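Local coordinates for peptide synthase (Silicibacter pomeroyi DSS-3, PDB 2QTP), which is of unknown function but probably takes part in amino-acid metabolism and adopts a novel variant of the Bacillus chorismate mutase fold, at residues A[27-35]-A[62-72]; A[125-135]-A[147-158]. All coordinates share one frame; numbering follows the deposited sequence.

How the contacts relate
Contact 1 and contact 2 lie on the two sides of one strand, and their centres are about 15 Å apart. In 27-35 the alternate alanines meet the helix of contact 1, while Lys29, Val31 and Val33 turn to the strand 148-152 of contact 2. The two contacts touch directly: Lys29 NZ is 3.0 Å from Gly149 O, a probable hydrogen bond, and forms a longer, weak ion pair with Asp148 OD2. Val31 CG1 meets Val152 CG1 at 3.3 Å, and Val35 CG2 meets Leu154 CD1 at 3.4 Å. The strand is thus the shared middle layer, with the helix on one face and the two-stranded sheet on the other.

Contact 1 (A[27-35]-A[62-72]); sequences TRKAVAVAV and LGERCVQALGI
Ala30, Ala32 and Ala34 of the strand 27-35 press against Leu62, Cys66 and Leu70 of the helix 62-70 in a buried helix-on-sheet packing beside strands 5-15 and 162-171. The two run roughly antiparallel, with N-to-C directions 142° apart, and the axes come within 7.1 Å where the side of the strand turned to the helix presents alanine methyl groups. The CB of Ala32 reaches the helix backbone, 3.4 Å from Leu62 O, with Arg65 CB also touching it. Leu62 lays its CD2 alongside the strand, 3.8 Å from Val33 C, and so bridges Ala32 and Ala34. Cys66 turns SG beside its backbone N (chi1 -81°), which brings the sulfur against the strand backbone, 3.6 Å from Ala32 N. Leu70 rests CG on the CB of Ala30 at 3.7 Å.

Arg28 closes the contact where the helix ends. Its chain bends at chi3 (-62°), carrying the guanidinium to Leu70 O. Arg28 NH2 donates to a lone pair of Leu70 O at 2.8 Å, in the carbonyl plane. Arg28 NH1 adds a weak bond to Leu70 O at 3.0 Å. Leu70 CD2 sits above the middle of one guanidinium face, while Ile72 CG2 stands at its edge. NH2 also makes a salt bridge with Asp171, so the charge links helix end and neighbouring strand. A leucine in its place would probably leave Leu70 O without these donors and Asp171 without its positive mate. The positive group probably also suits the partial negative charge of a helix C-terminus.

There the helix ends in a Schellman motif, with Gly71 at positive phi and Ile72 N bonded back to Val67 O. The whole is a layered alpha/beta arrangement, a helix lying on one face of a mixed sheet.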
ATOM      1  N   THR A  27       6.853  15.004  12.398  1.00 65.40           N
ATOM      2  CA  THR A  27       7.135  14.142  11.298  1.00 64.40           C
ATOM      3  C   THR A  27       5.835  13.426  10.912  1.00 62.27           C
ATOM      4  O   THR A  27       4.985  13.168  11.752  1.00 60.31           O
ATOM      5  CB  THR A  27       8.297  13.187  11.617  1.00 65.65           C
ATOM      6  OG1 THR A  27       7.997  12.422  12.778  1.00 65.00           O
ATOM      7  CG2 THR A  27       9.576  13.999  11.860  1.00 64.58           C
ATOM      8  N   ARG A  28       5.661  13.150   9.625  1.00 59.77           N
ATOM      9  CA  ARG A  28       4.411  12.607   9.153  1.00 61.65           C
ATOM     10  C   ARG A  28       4.585  11.448   8.202  1.00 63.79           C
ATOM     11  O   ARG A  28       5.526  11.413   7.399  1.00 67.70           O
ATOM     12  CB  ARG A  28       3.579  13.695   8.467  1.00 62.64           C
ATOM     13  CG  ARG A  28       3.237  14.903   9.331  1.00 65.75           C
ATOM     14  CD  ARG A  28       2.349  15.861   8.575  1.00 70.41           C
ATOM     15  NE  ARG A  28       3.045  16.363   7.386  1.00 76.74           N
ATOM     16  CZ  ARG A  28       2.451  16.886   6.317  1.00 72.99           C
ATOM     17  NH1 ARG A  28       1.123  16.986   6.252  1.00 81.71           N
ATOM     18  NH2 ARG A  28       3.191  17.300   5.307  1.00 70.37           N
ATOM     19  N   LYS A  29       3.663  10.498   8.292  1.00 61.98           N
ATOM     20  CA  LYS A  29       3.628   9.355   7.394  1.00 62.83           C
ATOM     21  C   LYS A  29       2.221   9.275   6.823  1.00 61.26           C
ATOM     22  O   LYS A  29       1.235   9.549   7.527  1.00 61.52           O
ATOM     23  CB  LYS A  29       3.894   8.045   8.140  1.00 62.73           C
ATOM     24  CG  LYS A  29       5.087   8.027   9.053  1.00 69.89           C
ATOM     25  CD  LYS A  29       5.215   6.629   9.634  1.00 74.41           C
ATOM     26  CE  LYS A  29       6.474   6.438  10.450  1.00 82.21           C
ATOM     27  NZ  LYS A  29       6.408   5.089  11.063  1.00 85.45           N
ATOM     28  N   ALA A  30       2.109   8.888   5.564  1.00 60.47           N
ATOM     29  CA  ALA A  30       0.796   8.686   4.962  1.00 59.73           C
ATOM     30  C   ALA A  30       0.835   7.383   4.214  1.00 60.81           C
ATOM     31  O   ALA A  30       1.893   6.987   3.699  1.00 59.84           O
ATOM     32  CB  ALA A  30       0.425   9.842   4.032  1.00 57.70           C
ATOM     33  N   VAL A  31      -0.308   6.710   4.152  1.00 61.44           N
ATOM     34  CA  VAL A  31      -0.450   5.491   3.366  1.00 63.34           C
ATOM     35  C   VAL A  31      -1.848   5.498   2.724  1.00 64.21           C
ATOM     36  O   VAL A  31      -2.819   5.867   3.367  1.00 64.44           O
ATOM     37  CB  VAL A  31      -0.175   4.177   4.201  1.00 63.75           C
ATOM     38  CG1 VAL A  31      -0.893   4.149   5.483  1.00 65.76           C
ATOM     39  CG2 VAL A  31      -0.514   2.909   3.376  1.00 62.36           C
ATOM     40  N   ALA A  32      -1.910   5.191   1.434  1.00 63.43           N
ATOM     41  CA  ALA A  32      -3.166   5.099   0.682  1.00 63.87           C
ATOM     42  C   ALA A  32      -3.329   3.619   0.280  1.00 63.88           C
ATOM     43  O   ALA A  32      -2.369   2.982  -0.169  1.00 62.71           O
ATOM     44  CB  ALA A  32      -3.150   6.041  -0.561  1.00 60.38           C
ATOM     45  N   VAL A  33      -4.539   3.098   0.473  1.00 62.54           N
ATOM     46  CA  VAL A  33      -4.873   1.693   0.265  1.00 63.35           C
ATOM     47  C   VAL A  33      -6.097   1.565  -0.658  1.00 65.21           C
ATOM     48  O   VAL A  33      -7.063   2.348  -0.537  1.00 63.67           O
ATOM     49  CB  VAL A  33      -5.208   1.008   1.626  1.00 65.91           C
ATOM     50  CG1 VAL A  33      -5.553  -0.419   1.423  1.00 71.79           C
ATOM     51  CG2 VAL A  33      -4.038   1.142   2.558  1.00 66.31           C
ATOM     52  N   ALA A  34      -6.033   0.610  -1.592  1.00 63.48           N
ATOM     53  CA  ALA A  34      -7.167   0.279  -2.494  1.00 65.93           C
ATOM     54  C   ALA A  34      -7.491  -1.182  -2.340  1.00 66.24           C
ATOM     55  O   ALA A  34      -6.594  -2.016  -2.193  1.00 65.55           O
ATOM     56  CB  ALA A  34      -6.866   0.597  -3.955  1.00 64.73           C
ATOM     57  N   VAL A  35      -8.785  -1.469  -2.304  1.00 65.08           N
ATOM     58  CA  VAL A  35      -9.293  -2.834  -2.279  1.00 66.54           C
ATOM     59  C   VAL A  35      -9.901  -3.103  -3.645  1.00 65.18           C
ATOM     60  O   VAL A  35     -10.850  -2.440  -4.056  1.00 64.71           O
ATOM     61  CB  VAL A  35     -10.315  -3.063  -1.147  1.00 67.25           C
ATOM     62  CG1 VAL A  35     -10.813  -4.527  -1.133  1.00 63.97           C
ATOM     63  CG2 VAL A  35      -9.704  -2.638   0.217  1.00 63.42           C
ATOM     64  N   LEU A  62      -2.557   5.786  -5.842  1.00 65.27           N
ATOM     65  CA  LEU A  62      -2.319   5.766  -4.403  1.00 65.10           C
ATOM     66  C   LEU A  62      -1.146   6.665  -4.019  1.00 65.91           C
ATOM     67  O   LEU A  62      -1.177   7.339  -2.971  1.00 64.11           O
ATOM     68  CB  LEU A  62      -2.133   4.327  -3.900  1.00 64.54           C
ATOM     69  CG  LEU A  62      -3.289   3.335  -4.099  1.00 64.53           C
ATOM     70  CD1 LEU A  62      -2.921   1.825  -3.775  1.00 55.84           C
ATOM     71  CD2 LEU A  62      -4.551   3.780  -3.339  1.00 61.52           C
ATOM     72  N   GLY A  63      -0.123   6.724  -4.866  1.00 65.69           N
ATOM     73  CA  GLY A  63       0.990   7.651  -4.611  1.00 66.74           C
ATOM     74  C   GLY A  63       0.537   9.117  -4.599  1.00 66.77           C
ATOM     75  O   GLY A  63       0.994   9.902  -3.790  1.00 68.65           O
ATOM     76  N   GLU A  64      -0.365   9.465  -5.508  1.00 67.38           N
ATOM     77  CA  GLU A  64      -0.951  10.795  -5.595  1.00 68.07           C
ATOM     78  C   GLU A  64      -1.836  11.078  -4.378  1.00 67.80           C
ATOM     79  O   GLU A  64      -1.816  12.195  -3.865  1.00 66.31           O
ATOM     80  CB  GLU A  64      -1.767  10.941  -6.889  1.00 69.12           C
ATOM     81  CG  GLU A  64      -2.665  12.213  -6.972  1.00 75.96           C
ATOM     82  CD  GLU A  64      -1.873  13.528  -7.092  1.00 92.94           C
ATOM     83  OE1 GLU A  64      -0.750  13.506  -7.647  1.00100.70           O
ATOM     84  OE2 GLU A  64      -2.380  14.595  -6.650  1.00 97.55           O
ATOM     85  N   ARG A  65      -2.614  10.094  -3.927  1.00 65.06           N
ATOM     86  CA  ARG A  65      -3.437  10.285  -2.724  1.00 66.14           C
ATOM     87  C   ARG A  65      -2.562  10.567  -1.513  1.00 67.02           C
ATOM     88  O   ARG A  65      -2.894  11.428  -0.689  1.00 65.89           O
ATOM     89  CB  ARG A  65      -4.360   9.087  -2.442  1.00 66.68           C
ATOM     90  CG  ARG A  65      -5.411   8.820  -3.523  1.00 74.33           C
ATOM     91  CD  ARG A  65      -6.387   9.992  -3.766  1.00 83.53           C
ATOM     92  NE  ARG A  65      -7.152  10.271  -2.555  1.00 89.00           N
ATOM     93  CZ  ARG A  65      -8.355   9.768  -2.256  1.00 91.51           C
ATOM     94  NH1 ARG A  65      -9.014   8.967  -3.101  1.00 84.90           N
ATOM     95  NH2 ARG A  65      -8.911  10.100  -1.087  1.00 88.98           N
ATOM     96  N   CYS A  66      -1.426   9.879  -1.420  1.00 66.27           N
ATOM     97  CA  CYS A  66      -0.466  10.117  -0.328  1.00 66.89           C
ATOM     98  C   CYS A  66       0.029  11.551  -0.271  1.00 67.03           C
ATOM     99  O   CYS A  66      -0.014  12.179   0.783  1.00 69.27           O
ATOM    100  CB  CYS A  66       0.738   9.179  -0.440  1.00 67.58           C
ATOM    101  SG  CYS A  66       0.457   7.556   0.206  1.00 70.26           S
ATOM    102  N   VAL A  67       0.515  12.066  -1.400  1.00 68.65           N
ATOM    103  CA  VAL A  67       1.034  13.438  -1.463  1.00 67.90           C
ATOM    104  C   VAL A  67      -0.081  14.476  -1.269  1.00 68.27           C
ATOM    105  O   VAL A  67       0.132  15.477  -0.614  1.00 68.65           O
ATOM    106  CB  VAL A  67       1.895  13.704  -2.753  1.00 68.30           C
ATOM    107  CG1 VAL A  67       3.062  12.718  -2.808  1.00 60.10           C
ATOM    108  CG2 VAL A  67       1.061  13.617  -4.035  1.00 69.21           C
ATOM    109  N   GLN A  68      -1.263  14.238  -1.820  1.00 69.59           N
ATOM    110  CA  GLN A  68      -2.398  15.105  -1.546  1.00 71.58           C
ATOM    111  C   GLN A  68      -2.753  15.117  -0.065  1.00 70.71           C
ATOM    112  O   GLN A  68      -3.054  16.162   0.467  1.00 70.54           O
ATOM    113  CB  GLN A  68      -3.630  14.702  -2.342  1.00 73.66           C
ATOM    114  CG  GLN A  68      -3.567  15.100  -3.798  1.00 85.22           C
ATOM    115  CD  GLN A  68      -4.738  14.548  -4.611  1.00 97.24           C
ATOM    116  OE1 GLN A  68      -5.262  13.459  -4.335  1.00101.65           O
ATOM    117  NE2 GLN A  68      -5.142  15.296  -5.630  1.00103.54           N
ATOM    118  N   ALA A  69      -2.709  13.968   0.602  1.00 68.24           N
ATOM    119  CA  ALA A  69      -3.009  13.896   2.030  1.00 66.55           C
ATOM    120  C   ALA A  69      -2.016  14.683   2.883  1.00 65.58           C
ATOM    121  O   ALA A  69      -2.379  15.257   3.894  1.00 66.58           O
ATOM    122  CB  ALA A  69      -3.042  12.431   2.492  1.00 64.41           C
ATOM    123  N   LEU A  70      -0.755  14.659   2.495  1.00 65.16           N
ATOM    124  CA  LEU A  70       0.302  15.325   3.222  1.00 67.09           C
ATOM    125  C   LEU A  70       0.470  16.753   2.736  1.00 70.42           C
ATOM    126  O   LEU A  70       1.266  17.500   3.274  1.00 71.29           O
ATOM    127  CB  LEU A  70       1.631  14.598   3.007  1.00 66.52           C
ATOM    128  CG  LEU A  70       1.835  13.231   3.641  1.00 64.62           C
ATOM    129  CD1 LEU A  70       3.026  12.520   2.944  1.00 66.99           C
ATOM    130  CD2 LEU A  70       2.004  13.350   5.151  1.00 64.79           C
ATOM    131  N   GLY A  71      -0.261  17.119   1.697  1.00 72.95           N
ATOM    132  CA  GLY A  71      -0.163  18.453   1.130  1.00 73.43           C
ATOM    133  C   GLY A  71       1.250  18.792   0.718  1.00 73.66           C
ATOM    134  O   GLY A  71       1.716  19.894   0.981  1.00 74.69           O
ATOM    135  N   ILE A  72       1.952  17.853   0.088  1.00 73.40           N
ATOM    136  CA  ILE A  72       3.302  18.150  -0.366  1.00 72.95           C
ATOM    137  C   ILE A  72       3.419  17.865  -1.845  1.00 74.01           C
ATOM    138  O   ILE A  72       2.528  17.263  -2.444  1.00 72.95           O
ATOM    139  CB  ILE A  72       4.395  17.358   0.414  1.00 72.40           C
ATOM    140  CG1 ILE A  72       4.292  15.848   0.159  1.00 71.25           C
ATOM    141  CG2 ILE A  72       4.305  17.642   1.900  1.00 72.44           C
ATOM    142  CD1 ILE A  72       5.392  15.060   0.836  1.00 72.78           C
TER

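Contact 2 (A[125-135]-A[147-158]); sequences GSPGQVLDVPL and FDGIEVRLNDAP
Arg153 wraps round the carbonyl of Gly128, at the turn end of a two-stranded antiparallel ladder, and illustrates how one side chain can tie a strand exit to a facing loop. Arg153 CB sits 3.7 Å from Gln129 O. With CG between the backbone N and the carbonyl carbon (chi1 68°), the chain then heads across to the turn, where CG skirts Gly128 O and Arg153 CD comes within 3.1 Å of that oxygen. CD also brushes Val130 CG2. NE passes by, and the chain, bent at chi3, brings Arg153 NH1 back to Gly128 O in a 3.3 Å hydrogen bond, nearly straight at 169°, on a lone pair and in the guanidinium plane. Asn155 N lies above one face of the group, nearer its margin.

Gly128 belongs to the type II turn 126-129, and its backbone angles would jam a side chain against the preceding carbonyl. Gly128 N donates to Ala157 O at 3.1 Å, from above the carbonyl plane. Beyond the turn the register is regular: Leu131 pairs with Val152 and Val133 with Ile150, each through two backbone bonds, with Leu131 N 2.8 Å from Val152 O. On the exposed face, Asp132 OD2 and Glu151 OE2 are like charges 3.7 Å apart, their carboxylate planes turned 89° to each other, an approach that solvent probably moderates.

The other face is largely apolar, with Asp148 at its end; there Val133 CG2 meets Val152 CG2 at 4.2 Å beside Leu131, Leu135 and Ile150. This face packs on the main sheet, Val133 and Leu135 against Ala168 and Leu131 against Met164 of strand 162-171, and Ile150 against Glu13 of strand 5-15. Ser83 of strand 79-86 bonds Asp132 O through its hydroxyl, and the helix 49-70 lies across the main sheet from the pair.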
ATOM      1  N   GLY A 125      -3.618 -12.859   3.204  1.00 63.61           N
ATOM      2  CA  GLY A 125      -4.322 -12.571   4.445  1.00 65.02           C
ATOM      3  C   GLY A 125      -5.802 -12.718   4.311  1.00 63.91           C
ATOM      4  O   GLY A 125      -6.308 -13.220   3.313  1.00 67.51           O
ATOM      5  N   SER A 126      -6.497 -12.248   5.318  1.00 65.92           N
ATOM      6  CA  SER A 126      -7.938 -12.295   5.356  1.00 67.17           C
ATOM      7  C   SER A 126      -8.467 -10.959   5.914  1.00 66.75           C
ATOM      8  O   SER A 126      -7.669 -10.083   6.315  1.00 65.40           O
ATOM      9  CB  SER A 126      -8.382 -13.511   6.154  1.00 68.32           C
ATOM     10  OG  SER A 126      -7.814 -13.502   7.445  1.00 72.35           O
ATOM     11  N   PRO A 127      -9.799 -10.769   5.889  1.00 65.91           N
ATOM     12  CA  PRO A 127     -10.341  -9.471   6.300  1.00 67.10           C
ATOM     13  C   PRO A 127      -9.887  -9.010   7.673  1.00 65.82           C
ATOM     14  O   PRO A 127      -9.956  -9.773   8.619  1.00 66.76           O
ATOM     15  CB  PRO A 127     -11.853  -9.709   6.275  1.00 70.35           C
ATOM     16  CG  PRO A 127     -12.030 -10.769   5.215  1.00 67.72           C
ATOM     17  CD  PRO A 127     -10.860 -11.682   5.417  1.00 66.09           C
ATOM     18  N   GLY A 128      -9.404  -7.773   7.775  1.00 65.96           N
ATOM     19  CA  GLY A 128      -9.026  -7.212   9.056  1.00 67.26           C
ATOM     20  C   GLY A 128      -7.586  -7.441   9.467  1.00 66.32           C
ATOM     21  O   GLY A 128      -7.158  -6.860  10.432  1.00 65.12           O
ATOM     22  N   GLN A 129      -6.827  -8.266   8.742  1.00 66.01           N
ATOM     23  CA  GLN A 129      -5.445  -8.510   9.099  1.00 64.77           C
ATOM     24  C   GLN A 129      -4.587  -7.315   8.718  1.00 64.87           C
ATOM     25  O   GLN A 129      -4.800  -6.651   7.669  1.00 64.85           O
ATOM     26  CB  GLN A 129      -4.864  -9.719   8.383  1.00 63.37           C
ATOM     27  CG  GLN A 129      -5.273 -11.070   8.876  1.00 77.50           C
ATOM     28  CD  GLN A 129      -4.487 -12.158   8.151  1.00 83.54           C
ATOM     29  OE1 GLN A 129      -3.329 -11.956   7.778  1.00 86.75           O
ATOM     30  NE2 GLN A 129      -5.108 -13.306   7.951  1.00 92.27           N
ATOM     31  N   VAL A 130      -3.597  -7.078   9.570  1.00 64.01           N
ATOM     32  CA  VAL A 130      -2.667  -5.976   9.430  1.00 64.79           C
ATOM     33  C   VAL A 130      -1.594  -6.235   8.374  1.00 65.31           C
ATOM     34  O   VAL A 130      -1.000  -7.308   8.313  1.00 63.88           O
ATOM     35  CB  VAL A 130      -2.002  -5.617  10.803  1.00 64.37           C
ATOM     36  CG1 VAL A 130      -0.878  -4.630  10.592  1.00 61.59           C
ATOM     37  CG2 VAL A 130      -3.066  -5.110  11.816  1.00 65.06           C
ATOM     38  N   LEU A 131      -1.392  -5.244   7.505  1.00 65.04           N
ATOM     39  CA  LEU A 131      -0.357  -5.312   6.465  1.00 64.56           C
ATOM     40  C   LEU A 131       0.682  -4.274   6.854  1.00 66.19           C
ATOM     41  O   LEU A 131       0.350  -3.108   7.078  1.00 66.50           O
ATOM     42  CB  LEU A 131      -0.947  -4.970   5.070  1.00 63.52           C
ATOM     43  CG  LEU A 131      -0.072  -4.862   3.826  1.00 64.98           C
ATOM     44  CD1 LEU A 131       0.596  -6.205   3.447  1.00 66.49           C
ATOM     45  CD2 LEU A 131      -0.950  -4.303   2.652  1.00 60.15           C
ATOM     46  N   ASP A 132       1.931  -4.701   6.927  1.00 66.49           N
ATOM     47  CA  ASP A 132       3.012  -3.810   7.241  1.00 71.04           C
ATOM     48  C   ASP A 132       3.585  -3.261   5.939  1.00 73.50           C
ATOM     49  O   ASP A 132       4.020  -4.027   5.085  1.00 78.28           O
ATOM     50  CB  ASP A 132       4.072  -4.571   8.011  1.00 75.84           C
ATOM     51  CG  ASP A 132       4.675  -3.757   9.157  1.00 87.90           C
ATOM     52  OD1 ASP A 132       5.047  -2.546   8.984  1.00 84.58           O
ATOM     53  OD2 ASP A 132       4.789  -4.380  10.244  1.00105.61           O
ATOM     54  N   VAL A 133       3.523  -1.946   5.751  1.00 70.32           N
ATOM     55  CA  VAL A 133       4.067  -1.319   4.547  1.00 66.94           C
ATOM     56  C   VAL A 133       5.488  -0.802   4.852  1.00 65.74           C
ATOM     57  O   VAL A 133       5.670   0.056   5.683  1.00 62.32           O
ATOM     58  CB  VAL A 133       3.186  -0.179   4.045  1.00 63.26           C
ATOM     59  CG1 VAL A 133       3.656   0.260   2.630  1.00 62.11           C
ATOM     60  CG2 VAL A 133       1.720  -0.602   4.066  1.00 59.10           C
ATOM     61  N   PRO A 134       6.500  -1.350   4.187  1.00 65.95           N
ATOM     62  CA  PRO A 134       7.866  -0.909   4.427  1.00 66.90           C
ATOM     63  C   PRO A 134       8.128   0.528   3.930  1.00 68.52           C
ATOM     64  O   PRO A 134       7.425   1.023   3.053  1.00 70.45           O
ATOM     65  CB  PRO A 134       8.692  -1.931   3.651  1.00 65.81           C
ATOM     66  CG  PRO A 134       7.796  -2.484   2.665  1.00 68.26           C
ATOM     67  CD  PRO A 134       6.418  -2.393   3.163  1.00 66.55           C
ATOM     68  N   LEU A 135       9.092   1.205   4.525  1.00 71.63           N
ATOM     69  CA  LEU A 135       9.434   2.576   4.128  1.00 73.83           C
ATOM     70  C   LEU A 135      10.949   2.657   3.976  1.00 77.87           C
ATOM     71  O   LEU A 135      11.682   2.579   4.959  1.00 78.09           O
ATOM     72  CB  LEU A 135       8.956   3.601   5.163  1.00 70.68           C
ATOM     73  CG  LEU A 135       7.476   3.977   5.178  1.00 70.93           C
ATOM     74  CD1 LEU A 135       7.135   4.778   6.451  1.00 62.92           C
ATOM     75  CD2 LEU A 135       7.110   4.761   3.936  1.00 68.77           C
ATOM     76  N   PHE A 147      14.114  -1.750   7.481  1.00113.44           N
ATOM     77  CA  PHE A 147      13.224  -0.636   7.120  1.00112.61           C
ATOM     78  C   PHE A 147      12.275  -0.218   8.256  1.00109.49           C
ATOM     79  O   PHE A 147      11.926  -1.022   9.125  1.00109.93           O
ATOM     80  CB  PHE A 147      12.402  -0.983   5.852  1.00112.99           C
ATOM     81  CG  PHE A 147      13.254  -1.269   4.646  1.00113.91           C
ATOM     82  CD1 PHE A 147      14.110  -0.289   4.137  1.00115.65           C
ATOM     83  CD2 PHE A 147      13.216  -2.512   4.026  1.00115.79           C
ATOM     84  CE1 PHE A 147      14.917  -0.544   3.033  1.00117.01           C
ATOM     85  CE2 PHE A 147      14.016  -2.779   2.913  1.00117.58           C
ATOM     86  CZ  PHE A 147      14.869  -1.791   2.414  1.00117.06           C
ATOM     87  N   ASP A 148      11.895   1.060   8.250  1.00104.93           N
ATOM     88  CA  ASP A 148      10.824   1.565   9.108  1.00100.22           C
ATOM     89  C   ASP A 148       9.528   1.059   8.433  1.00 92.68           C
ATOM     90  O   ASP A 148       9.595   0.298   7.444  1.00 90.66           O
ATOM     91  CB  ASP A 148      10.885   3.103   9.178  1.00101.61           C
ATOM     92  CG  ASP A 148       9.886   3.700  10.175  1.00107.85           C
ATOM     93  OD1 ASP A 148       9.407   2.957  11.068  1.00113.45           O
ATOM     94  OD2 ASP A 148       9.578   4.912  10.061  1.00113.51           O
ATOM     95  N   GLY A 149       8.363   1.448   8.941  1.00 83.41           N
ATOM     96  CA  GLY A 149       7.125   1.031   8.312  1.00 80.05           C
ATOM     97  C   GLY A 149       5.869   1.651   8.870  1.00 77.08           C
ATOM     98  O   GLY A 149       5.892   2.403   9.848  1.00 77.65           O
ATOM     99  N   ILE A 150       4.753   1.363   8.220  1.00 71.96           N
ATOM    100  CA  ILE A 150       3.474   1.792   8.738  1.00 69.57           C
ATOM    101  C   ILE A 150       2.488   0.640   8.556  1.00 67.81           C
ATOM    102  O   ILE A 150       2.491  -0.035   7.527  1.00 66.11           O
ATOM    103  CB  ILE A 150       3.005   3.146   8.092  1.00 71.37           C
ATOM    104  CG1 ILE A 150       1.607   3.561   8.631  1.00 72.93           C
ATOM    105  CG2 ILE A 150       3.052   3.069   6.543  1.00 65.24           C
ATOM    106  CD1 ILE A 150       1.281   5.115   8.533  1.00 70.23           C
ATOM    107  N   GLU A 151       1.674   0.397   9.568  1.00 65.74           N
ATOM    108  CA  GLU A 151       0.685  -0.662   9.535  1.00 65.05           C
ATOM    109  C   GLU A 151      -0.616  -0.143   9.022  1.00 65.61           C
ATOM    110  O   GLU A 151      -1.047   0.963   9.372  1.00 70.35           O
ATOM    111  CB  GLU A 151       0.520  -1.254  10.922  1.00 63.91           C
ATOM    112  CG  GLU A 151       1.791  -1.932  11.364  1.00 68.63           C
ATOM    113  CD  GLU A 151       1.716  -2.606  12.706  1.00 71.54           C
ATOM    114  OE1 GLU A 151       0.713  -2.485  13.379  1.00 70.64           O
ATOM    115  OE2 GLU A 151       2.674  -3.281  13.102  1.00 82.15           O
ATOM    116  N   VAL A 152      -1.269  -0.935   8.186  1.00 66.86           N
ATOM    117  CA  VAL A 152      -2.598  -0.607   7.714  1.00 67.37           C
ATOM    118  C   VAL A 152      -3.489  -1.822   7.843  1.00 68.01           C
ATOM    119  O   VAL A 152      -3.025  -2.964   7.795  1.00 66.43           O
ATOM    120  CB  VAL A 152      -2.623  -0.132   6.217  1.00 73.69           C
ATOM    121  CG1 VAL A 152      -1.692   1.010   6.001  1.00 78.68           C
ATOM    122  CG2 VAL A 152      -2.251  -1.236   5.260  1.00 71.62           C
ATOM    123  N   ARG A 153      -4.775  -1.568   8.061  1.00 68.16           N
ATOM    124  CA  ARG A 153      -5.774  -2.623   7.980  1.00 65.70           C
ATOM    125  C   ARG A 153      -7.104  -2.060   7.627  1.00 66.32           C
ATOM    126  O   ARG A 153      -7.313  -0.885   7.772  1.00 70.24           O
ATOM    127  CB  ARG A 153      -5.864  -3.463   9.235  1.00 64.64           C
ATOM    128  CG  ARG A 153      -6.375  -2.796  10.434  1.00 69.00           C
ATOM    129  CD  ARG A 153      -6.963  -3.873  11.388  1.00 72.85           C
ATOM    130  NE  ARG A 153      -8.138  -3.262  11.913  1.00 77.33           N
ATOM    131  CZ  ARG A 153      -9.305  -3.833  12.093  1.00 75.74           C
ATOM    132  NH1 ARG A 153      -9.540  -5.113  11.877  1.00 76.41           N
ATOM    133  NH2 ARG A 153     -10.255  -3.066  12.556  1.00 81.39           N
ATOM    134  N   LEU A 154      -7.981  -2.891   7.100  1.00 68.33           N
ATOM    135  CA  LEU A 154      -9.371  -2.510   6.892  1.00 68.80           C
ATOM    136  C   LEU A 154     -10.180  -3.690   7.442  1.00 68.96           C
ATOM    137  O   LEU A 154      -9.874  -4.857   7.114  1.00 67.81           O
ATOM    138  CB  LEU A 154      -9.648  -2.291   5.410  1.00 68.09           C
ATOM    139  CG  LEU A 154      -9.037  -1.052   4.765  1.00 69.69           C
ATOM    140  CD1 LEU A 154      -9.192  -1.123   3.222  1.00 65.93           C
ATOM    141  CD2 LEU A 154      -9.646   0.219   5.345  1.00 73.99           C
ATOM    142  N   ASN A 155     -11.207  -3.385   8.243  1.00 65.93           N
ATOM    143  CA  ASN A 155     -11.996  -4.393   8.921  1.00 67.61           C
ATOM    144  C   ASN A 155     -12.575  -5.435   7.975  1.00 67.32           C
ATOM    145  O   ASN A 155     -12.694  -6.594   8.340  1.00 65.09           O
ATOM    146  CB  ASN A 155     -13.119  -3.760   9.796  1.00 69.31           C
ATOM    147  CG  ASN A 155     -14.295  -3.237   8.964  1.00 77.60           C
ATOM    148  OD1 ASN A 155     -14.111  -2.415   8.055  1.00 81.44           O
ATOM    149  ND2 ASN A 155     -15.507  -3.748   9.244  1.00 72.08           N
ATOM    150  N   ASP A 156     -12.871  -5.048   6.737  1.00 67.08           N
ATOM    151  CA  ASP A 156     -13.595  -5.937   5.843  1.00 66.35           C
ATOM    152  C   ASP A 156     -12.819  -6.314   4.585  1.00 66.18           C
ATOM    153  O   ASP A 156     -13.402  -6.747   3.613  1.00 63.41           O
ATOM    154  CB  ASP A 156     -14.898  -5.245   5.456  1.00 67.41           C
ATOM    155  CG  ASP A 156     -14.662  -3.962   4.627  1.00 71.09           C
ATOM    156  OD1 ASP A 156     -13.554  -3.362   4.631  1.00 75.15           O
ATOM    157  OD2 ASP A 156     -15.618  -3.535   3.984  1.00 73.20           O
ATOM    158  N   ALA A 157     -11.501  -6.169   4.605  1.00 63.72           N
ATOM    159  CA  ALA A 157     -10.737  -6.401   3.422  1.00 62.01           C
ATOM    160  C   ALA A 157      -9.367  -6.932   3.806  1.00 62.95           C
ATOM    161  O   ALA A 157      -8.901  -6.697   4.932  1.00 64.29           O
ATOM    162  CB  ALA A 157     -10.625  -5.098   2.596  1.00 59.98           C
ATOM    163  N   PRO A 158      -8.731  -7.707   2.908  1.00 64.56           N
ATOM    164  CA  PRO A 158      -9.262  -8.210   1.625  1.00 65.37           C
ATOM    165  C   PRO A 158     -10.113  -9.483   1.790  1.00 65.45           C
ATOM    166  O   PRO A 158      -9.719 -10.420   2.477  1.00 66.01           O
ATOM    167  CB  PRO A 158      -7.998  -8.568   0.856  1.00 63.96           C
ATOM    168  CG  PRO A 158      -7.034  -9.014   1.935  1.00 65.01           C
ATOM    169  CD  PRO A 158      -7.330  -8.127   3.115  1.00 64.81           C
TER
HETATM  170  O   HOH W   1      -9.371 -13.085   2.289  1.00 53.26           O
HETATM  171  O   HOH W   2      -6.836  -5.427   6.549  1.00 40.62           O